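PDB 1UJN: dehydroquinate synthase, which probably converts 3-deoxy-D-arabino-heptulosonate 7-phosphate into 3-dehydroquinate with release of phosphate, using NAD and a divalent metal ion, in the second step of chorismate biosynthesis. Local coordinates for residues A[12-17]-A[150-155]; A[125-130]-A[205-210]. One frame throughout, in Å; residues are numbered along the deposited sequence.

Interaction 1: residues A[12-17]-A[150-155]; sequences YPILVG and QGVYAE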
ATOM      1  N   TYR A  12      17.620  -6.074   5.229  1.00 23.15           N
ATOM      2  CA  TYR A  12      17.103  -7.163   6.043  1.00 20.65           C
ATOM      3  C   TYR A  12      17.894  -8.428   5.726  1.00 18.68           C
ATOM      4  O   TYR A  12      18.446  -8.574   4.635  1.00 19.03           O
ATOM      5  CB  TYR A  12      15.602  -7.409   5.809  1.00 18.52           C
ATOM      6  CG  TYR A  12      15.222  -7.856   4.415  1.00 18.59           C
ATOM      7  CD1 TYR A  12      14.872  -6.930   3.438  1.00 19.11           C
ATOM      8  CD2 TYR A  12      15.179  -9.214   4.086  1.00 18.40           C
ATOM      9  CE1 TYR A  12      14.474  -7.345   2.161  1.00 20.99           C
ATOM     10  CE2 TYR A  12      14.792  -9.641   2.815  1.00 17.21           C
ATOM     11  CZ  TYR A  12      14.438  -8.699   1.860  1.00 19.02           C
ATOM     12  OH  TYR A  12      14.041  -9.116   0.611  1.00 20.03           O
ATOM     13  N   PRO A  13      17.982  -9.343   6.694  1.00 19.18           N
ATOM     14  CA  PRO A  13      18.704 -10.607   6.544  1.00 19.37           C
ATOM     15  C   PRO A  13      17.818 -11.734   6.022  1.00 19.31           C
ATOM     16  O   PRO A  13      16.604 -11.732   6.233  1.00 17.76           O
ATOM     17  CB  PRO A  13      19.164 -10.891   7.961  1.00 18.30           C
ATOM     18  CG  PRO A  13      17.943 -10.469   8.747  1.00 20.06           C
ATOM     19  CD  PRO A  13      17.563  -9.146   8.096  1.00 19.33           C
ATOM     20  N   ILE A  14      18.445 -12.693   5.349  1.00 18.86           N
ATOM     21  CA  ILE A  14      17.756 -13.872   4.838  1.00 17.60           C
ATOM     22  C   ILE A  14      18.577 -15.040   5.372  1.00 19.28           C
ATOM     23  O   ILE A  14      19.753 -15.185   5.028  1.00 19.51           O
ATOM     24  CB  ILE A  14      17.756 -13.940   3.292  1.00 19.54           C
ATOM     25  CG1 ILE A  14      16.909 -12.806   2.707  1.00 19.78           C
ATOM     26  CG2 ILE A  14      17.226 -15.300   2.840  1.00 20.23           C
ATOM     27  CD1 ILE A  14      17.007 -12.684   1.189  1.00 20.55           C
ATOM     28  N   LEU A  15      17.967 -15.852   6.227  1.00 16.87           N
ATOM     29  CA  LEU A  15      18.654 -17.006   6.806  1.00 19.11           C
ATOM     30  C   LEU A  15      18.142 -18.278   6.159  1.00 19.97           C
ATOM     31  O   LEU A  15      16.938 -18.447   5.985  1.00 19.35           O
ATOM     32  CB  LEU A  15      18.397 -17.092   8.316  1.00 19.40           C
ATOM     33  CG  LEU A  15      19.125 -16.125   9.255  1.00 20.71           C
ATOM     34  CD1 LEU A  15      20.615 -16.463   9.291  1.00 22.34           C
ATOM     35  CD2 LEU A  15      18.901 -14.695   8.788  1.00 19.12           C
ATOM     36  N   VAL A  16      19.058 -19.178   5.811  1.00 20.00           N
ATOM     37  CA  VAL A  16      18.678 -20.448   5.203  1.00 22.58           C
ATOM     38  C   VAL A  16      19.480 -21.553   5.889  1.00 22.80           C
ATOM     39  O   VAL A  16      20.705 -21.544   5.849  1.00 24.41           O
ATOM     40  CB  VAL A  16      18.996 -20.465   3.690  1.00 24.54           C
ATOM     41  CG1 VAL A  16      18.499 -21.768   3.071  1.00 24.37           C
ATOM     42  CG2 VAL A  16      18.348 -19.263   3.004  1.00 22.96           C
ATOM     43  N   GLY A  17      18.787 -22.486   6.533  1.00 24.00           N
ATOM     44  CA  GLY A  17      19.481 -23.569   7.209  1.00 25.51           C
ATOM     45  C   GLY A  17      18.600 -24.277   8.216  1.00 26.32           C
ATOM     46  O   GLY A  17      17.379 -24.135   8.189  1.00 25.93           O
ATOM     47  N   GLN A 150      11.064  -7.719   7.338  1.00 16.57           N
ATOM     48  CA  GLN A 150      12.066  -7.248   8.274  1.00 18.25           C
ATOM     49  C   GLN A 150      13.124  -8.342   8.393  1.00 17.76           C
ATOM     50  O   GLN A 150      14.216  -8.122   8.913  1.00 19.40           O
ATOM     51  CB  GLN A 150      11.389  -7.003   9.616  1.00 22.57           C
ATOM     52  CG  GLN A 150      12.230  -6.333  10.650  1.00 26.73           C
ATOM     53  CD  GLN A 150      11.408  -5.978  11.866  1.00 30.22           C
ATOM     54  OE1 GLN A 150      10.987  -4.830  12.039  1.00 33.20           O
ATOM     55  NE2 GLN A 150      11.197  -6.960  12.736  1.00 27.05           N
ATOM     56  N   GLY A 151      12.781  -9.524   7.892  1.00 19.12           N
ATOM     57  CA  GLY A 151      13.691 -10.659   7.921  1.00 15.96           C
ATOM     58  C   GLY A 151      13.036 -11.865   7.265  1.00 17.21           C
ATOM     59  O   GLY A 151      11.807 -11.966   7.249  1.00 16.66           O
ATOM     60  N   VAL A 152      13.847 -12.766   6.708  1.00 16.06           N
ATOM     61  CA  VAL A 152      13.340 -13.987   6.068  1.00 16.00           C
ATOM     62  C   VAL A 152      14.090 -15.148   6.709  1.00 15.73           C
ATOM     63  O   VAL A 152      15.318 -15.144   6.751  1.00 16.70           O
ATOM     64  CB  VAL A 152      13.607 -14.006   4.553  1.00 15.73           C
ATOM     65  CG1 VAL A 152      13.112 -15.324   3.947  1.00 16.60           C
ATOM     66  CG2 VAL A 152      12.889 -12.837   3.883  1.00 17.84           C
ATOM     67  N   TYR A 153      13.349 -16.130   7.204  1.00 14.87           N
ATOM     68  CA  TYR A 153      13.943 -17.276   7.883  1.00 16.58           C
ATOM     69  C   TYR A 153      13.425 -18.567   7.276  1.00 18.25           C
ATOM     70  O   TYR A 153      12.285 -18.962   7.522  1.00 18.97           O
ATOM     71  CB  TYR A 153      13.607 -17.185   9.374  1.00 17.00           C
ATOM     72  CG  TYR A 153      14.150 -15.910   9.988  1.00 18.22           C
ATOM     73  CD1 TYR A 153      15.444 -15.864  10.503  1.00 20.21           C
ATOM     74  CD2 TYR A 153      13.415 -14.719   9.946  1.00 19.33           C
ATOM     75  CE1 TYR A 153      15.998 -14.662  10.956  1.00 19.35           C
ATOM     76  CE2 TYR A 153      13.964 -13.514  10.389  1.00 17.52           C
ATOM     77  CZ  TYR A 153      15.254 -13.497  10.889  1.00 19.15           C
ATOM     78  OH  TYR A 153      15.833 -12.310  11.289  1.00 20.38           O
ATOM     79  N   ALA A 154      14.282 -19.207   6.480  1.00 20.07           N
ATOM     80  CA  ALA A 154      13.960 -20.447   5.777  1.00 20.75           C
ATOM     81  C   ALA A 154      14.482 -21.671   6.509  1.00 21.97           C
ATOM     82  O   ALA A 154      15.670 -22.000   6.428  1.00 21.45           O
ATOM     83  CB  ALA A 154      14.536 -20.407   4.360  1.00 19.23           C
ATOM     84  N   GLU A 155      13.581 -22.332   7.223  1.00 22.17           N
ATOM     85  CA  GLU A 155      13.899 -23.529   7.988  1.00 23.45           C
ATOM     86  C   GLU A 155      13.821 -24.712   7.038  1.00 23.59           C
ATOM     87  O   GLU A 155      12.733 -25.125   6.649  1.00 24.71           O
ATOM     88  CB  GLU A 155      12.884 -23.701   9.117  1.00 25.32           C
ATOM     89  CG  GLU A 155      13.051 -24.981   9.914  1.00 28.69           C
ATOM     90  CD  GLU A 155      14.465 -25.165  10.408  1.00 29.88           C
ATOM     91  OE1 GLU A 155      14.960 -24.289  11.153  1.00 29.42           O
ATOM     92  OE2 GLU A 155      15.086 -26.186  10.044  1.00 31.94           O
TER
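V152 N gives its hydrogen to P13 O at 3.0 Å and so opens a parallel beta pairing between strand 12-17 and strand 151-155, neighbours in the mixed seven-stranded sheet of the N-terminal half of dehydroquinate synthase. From there the amides and carbonyls are used in turn: L15 N gives to V152 O, A154 N to L15 O, and G17 N to A154 O in a somewhat longer bond of 3.2 Å. V152 O has a second, softer partner in the CA-H of I14, and G151 CA stands in the same way to P13 O. On the other edge of strand 12-17, Y12, I14 and V16 make backbone hydrogen bonds with V6, L4 and Q2 of the antiparallel strand 2-6.

On one face I14 and V152 lie side by side, CG1 of I14 4.0 Å from CB of V152. CG of Y12 sits between its backbone N and carbonyl carbon (chi1 64°). Further out, ring atom CE2 of Y12 meets V152 CG2, and the phenol OH is hydrogen-bonded to S127 O. On the opposite face L15 and Y153 run alongside each other, and L15 CD2 comes within 3.6 Å of Y153 CE1. The hydroxyl of Y153 reaches back to P13 CG. At the far end the carboxylate of E155 is held by backbone amides: OE1 accepts from G19 and V20, OE2 from R157. G17 O rests against E155 CA, 3.5 Å away.

Interaction 2: residues A[125-130]-A[205-210]; sequences DASVGG and RAVAVK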
ATOM      1  N   ASP A 125      12.441 -17.335  -4.764  1.00 24.47           N
ATOM      2  CA  ASP A 125      11.833 -16.200  -5.437  1.00 27.84           C
ATOM      3  C   ASP A 125      11.151 -15.144  -4.565  1.00 26.52           C
ATOM      4  O   ASP A 125      11.317 -13.949  -4.799  1.00 29.95           O
ATOM      5  CB  ASP A 125      10.848 -16.729  -6.482  1.00 32.89           C
ATOM      6  CG  ASP A 125      10.415 -15.666  -7.466  1.00 40.21           C
ATOM      7  OD1 ASP A 125      11.296 -14.944  -7.985  1.00 43.37           O
ATOM      8  OD2 ASP A 125       9.198 -15.557  -7.731  1.00 44.34           O
ATOM      9  N   ALA A 126      10.392 -15.568  -3.564  1.00 23.52           N
ATOM     10  CA  ALA A 126       9.678 -14.612  -2.723  1.00 22.56           C
ATOM     11  C   ALA A 126      10.488 -13.868  -1.655  1.00 22.70           C
ATOM     12  O   ALA A 126      10.006 -12.878  -1.104  1.00 23.78           O
ATOM     13  CB  ALA A 126       8.477 -15.302  -2.073  1.00 22.11           C
ATOM     14  N   SER A 127      11.711 -14.319  -1.375  1.00 20.91           N
ATOM     15  CA  SER A 127      12.546 -13.692  -0.349  1.00 19.94           C
ATOM     16  C   SER A 127      13.139 -12.342  -0.734  1.00 19.60           C
ATOM     17  O   SER A 127      13.594 -11.594   0.136  1.00 18.74           O
ATOM     18  CB  SER A 127      13.688 -14.633   0.040  1.00 21.83           C
ATOM     19  OG  SER A 127      14.454 -14.983  -1.108  1.00 23.14           O
ATOM     20  N   VAL A 128      13.143 -12.043  -2.030  1.00 17.74           N
ATOM     21  CA  VAL A 128      13.699 -10.796  -2.544  1.00 19.40           C
ATOM     22  C   VAL A 128      12.728 -10.116  -3.506  1.00 20.09           C
ATOM     23  O   VAL A 128      12.042 -10.787  -4.277  1.00 20.91           O
ATOM     24  CB  VAL A 128      15.023 -11.068  -3.306  1.00 21.83           C
ATOM     25  CG1 VAL A 128      15.623  -9.768  -3.818  1.00 23.53           C
ATOM     26  CG2 VAL A 128      15.998 -11.808  -2.391  1.00 22.61           C
ATOM     27  N   GLY A 129      12.665  -8.788  -3.452  1.00 20.22           N
ATOM     28  CA  GLY A 129      11.784  -8.060  -4.357  1.00 21.73           C
ATOM     29  C   GLY A 129      10.659  -7.267  -3.717  1.00 22.56           C
ATOM     30  O   GLY A 129      10.162  -6.300  -4.299  1.00 22.22           O
ATOM     31  N   GLY A 130      10.240  -7.691  -2.530  1.00 21.12           N
ATOM     32  CA  GLY A 130       9.179  -7.000  -1.819  1.00 22.74           C
ATOM     33  C   GLY A 130       7.800  -7.068  -2.457  1.00 20.19           C
ATOM     34  O   GLY A 130       6.900  -6.340  -2.052  1.00 20.67           O
ATOM     35  N   ARG A 205      22.909 -20.022  -2.598  1.00 23.66           N
ATOM     36  CA  ARG A 205      23.502 -19.509  -3.822  1.00 23.80           C
ATOM     37  C   ARG A 205      22.409 -18.946  -4.733  1.00 23.09           C
ATOM     38  O   ARG A 205      22.587 -17.899  -5.359  1.00 21.47           O
ATOM     39  CB  ARG A 205      24.279 -20.617  -4.546  1.00 24.22           C
ATOM     40  CG  ARG A 205      24.916 -20.161  -5.848  1.00 27.60           C
ATOM     41  CD  ARG A 205      25.753 -21.267  -6.479  1.00 32.58           C
ATOM     42  NE  ARG A 205      27.025 -21.446  -5.788  1.00 35.67           N
ATOM     43  CZ  ARG A 205      28.056 -20.608  -5.876  1.00 37.85           C
ATOM     44  NH1 ARG A 205      27.981 -19.521  -6.634  1.00 39.17           N
ATOM     45  NH2 ARG A 205      29.168 -20.855  -5.198  1.00 38.57           N
ATOM     46  N   ALA A 206      21.278 -19.639  -4.796  1.00 22.33           N
ATOM     47  CA  ALA A 206      20.164 -19.208  -5.638  1.00 21.83           C
ATOM     48  C   ALA A 206      19.627 -17.846  -5.194  1.00 21.83           C
ATOM     49  O   ALA A 206      19.379 -16.966  -6.020  1.00 23.71           O
ATOM     50  CB  ALA A 206      19.050 -20.246  -5.596  1.00 20.55           C
ATOM     51  N   VAL A 207      19.446 -17.673  -3.893  1.00 21.50           N
ATOM     52  CA  VAL A 207      18.936 -16.408  -3.372  1.00 25.08           C
ATOM     53  C   VAL A 207      19.931 -15.280  -3.614  1.00 25.04           C
ATOM     54  O   VAL A 207      19.551 -14.168  -3.979  1.00 23.98           O
ATOM     55  CB  VAL A 207      18.654 -16.490  -1.855  1.00 24.02           C
ATOM     56  CG1 VAL A 207      18.116 -15.151  -1.360  1.00 25.21           C
ATOM     57  CG2 VAL A 207      17.649 -17.601  -1.567  1.00 25.45           C
ATOM     58  N   ALA A 208      21.211 -15.578  -3.422  1.00 26.57           N
ATOM     59  CA  ALA A 208      22.260 -14.582  -3.608  1.00 26.73           C
ATOM     60  C   ALA A 208      22.237 -13.976  -5.010  1.00 27.27           C
ATOM     61  O   ALA A 208      22.543 -12.797  -5.184  1.00 27.38           O
ATOM     62  CB  ALA A 208      23.620 -15.205  -3.319  1.00 25.82           C
ATOM     63  N   VAL A 209      21.867 -14.772  -6.011  1.00 27.36           N
ATOM     64  CA  VAL A 209      21.815 -14.257  -7.375  1.00 28.24           C
ATOM     65  C   VAL A 209      20.704 -13.223  -7.554  1.00 27.38           C
ATOM     66  O   VAL A 209      20.912 -12.190  -8.192  1.00 25.49           O
ATOM     67  CB  VAL A 209      21.622 -15.389  -8.411  1.00 29.43           C
ATOM     68  CG1 VAL A 209      21.467 -14.796  -9.809  1.00 32.62           C
ATOM     69  CG2 VAL A 209      22.809 -16.328  -8.371  1.00 33.63           C
ATOM     70  N   LYS A 210      19.524 -13.491  -6.995  1.00 25.39           N
ATOM     71  CA  LYS A 210      18.435 -12.536  -7.133  1.00 25.76           C
ATOM     72  C   LYS A 210      18.756 -11.274  -6.351  1.00 23.37           C
ATOM     73  O   LYS A 210      18.362 -10.179  -6.742  1.00 26.18           O
ATOM     74  CB  LYS A 210      17.096 -13.123  -6.659  1.00 24.44           C
ATOM     75  CG  LYS A 210      15.931 -12.183  -6.952  1.00 27.75           C
ATOM     76  CD  LYS A 210      14.560 -12.805  -6.718  1.00 27.74           C
ATOM     77  CE  LYS A 210      13.468 -11.814  -7.112  1.00 29.43           C
ATOM     78  NZ  LYS A 210      12.077 -12.302  -6.849  1.00 27.49           N
TER
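CG of K210 is anti to its backbone N (chi1 -173°), and the later torsions keep the chain extended from helix 199-216 to the last residues of helix 120-126 and the turn after it, with NZ at its end among three oxygens. CG of D125 is likewise anti to its backbone N (chi1 -166°), and its carboxylate reaches the same ammonium. D125 O, at 2.7 Å from K210 NZ, is met on a lone pair in the carbonyl plane; V128 O, at 3.0 Å from NZ, has the ammonium 35° above its plane. D125 OD1 completes the set with a salt bridge to NZ, approached from above the carboxylate plane.

The aliphatic part of K210 runs antiparallel past the side chain of V128, V128 CB lying 3.9 Å from K210 CD. V128 CG2 turns to V207 CG1 at 4.1 Å. The latter also abuts S127 OG, a hydroxyl bonded to I123 O within the preceding helix.

The D125 side chain also lies close to E173 and H247, predicted zinc ligands with H231. A lysine clasping the end of a helix from the N-terminal domain thus joins the two domains of a dehydroquinate synthase beside its probable metal site, in the cleft between them.

How the interactions relate
From the N terminus, the chain lays down strand 12-17 early, then builds much of the sheet before reaching the turn at 125-130; it pairs with strand 12-17 at 151-155, where interaction 1 closes a loop of 132 intervening residues. Interaction 2 starts inside that loop and closes beyond it, on helix 199-216, so the two cross rather than nest. Interaction 1 works within the sheet of the N-terminal half, whereas interaction 2 links that half to the helical C-terminal half. They meet directly: the Y12 hydroxyl bridges to the turn of interaction 2, and I14 CD1 packs 3.7 Å from V207 CG1, bringing sheet, turn and helix together.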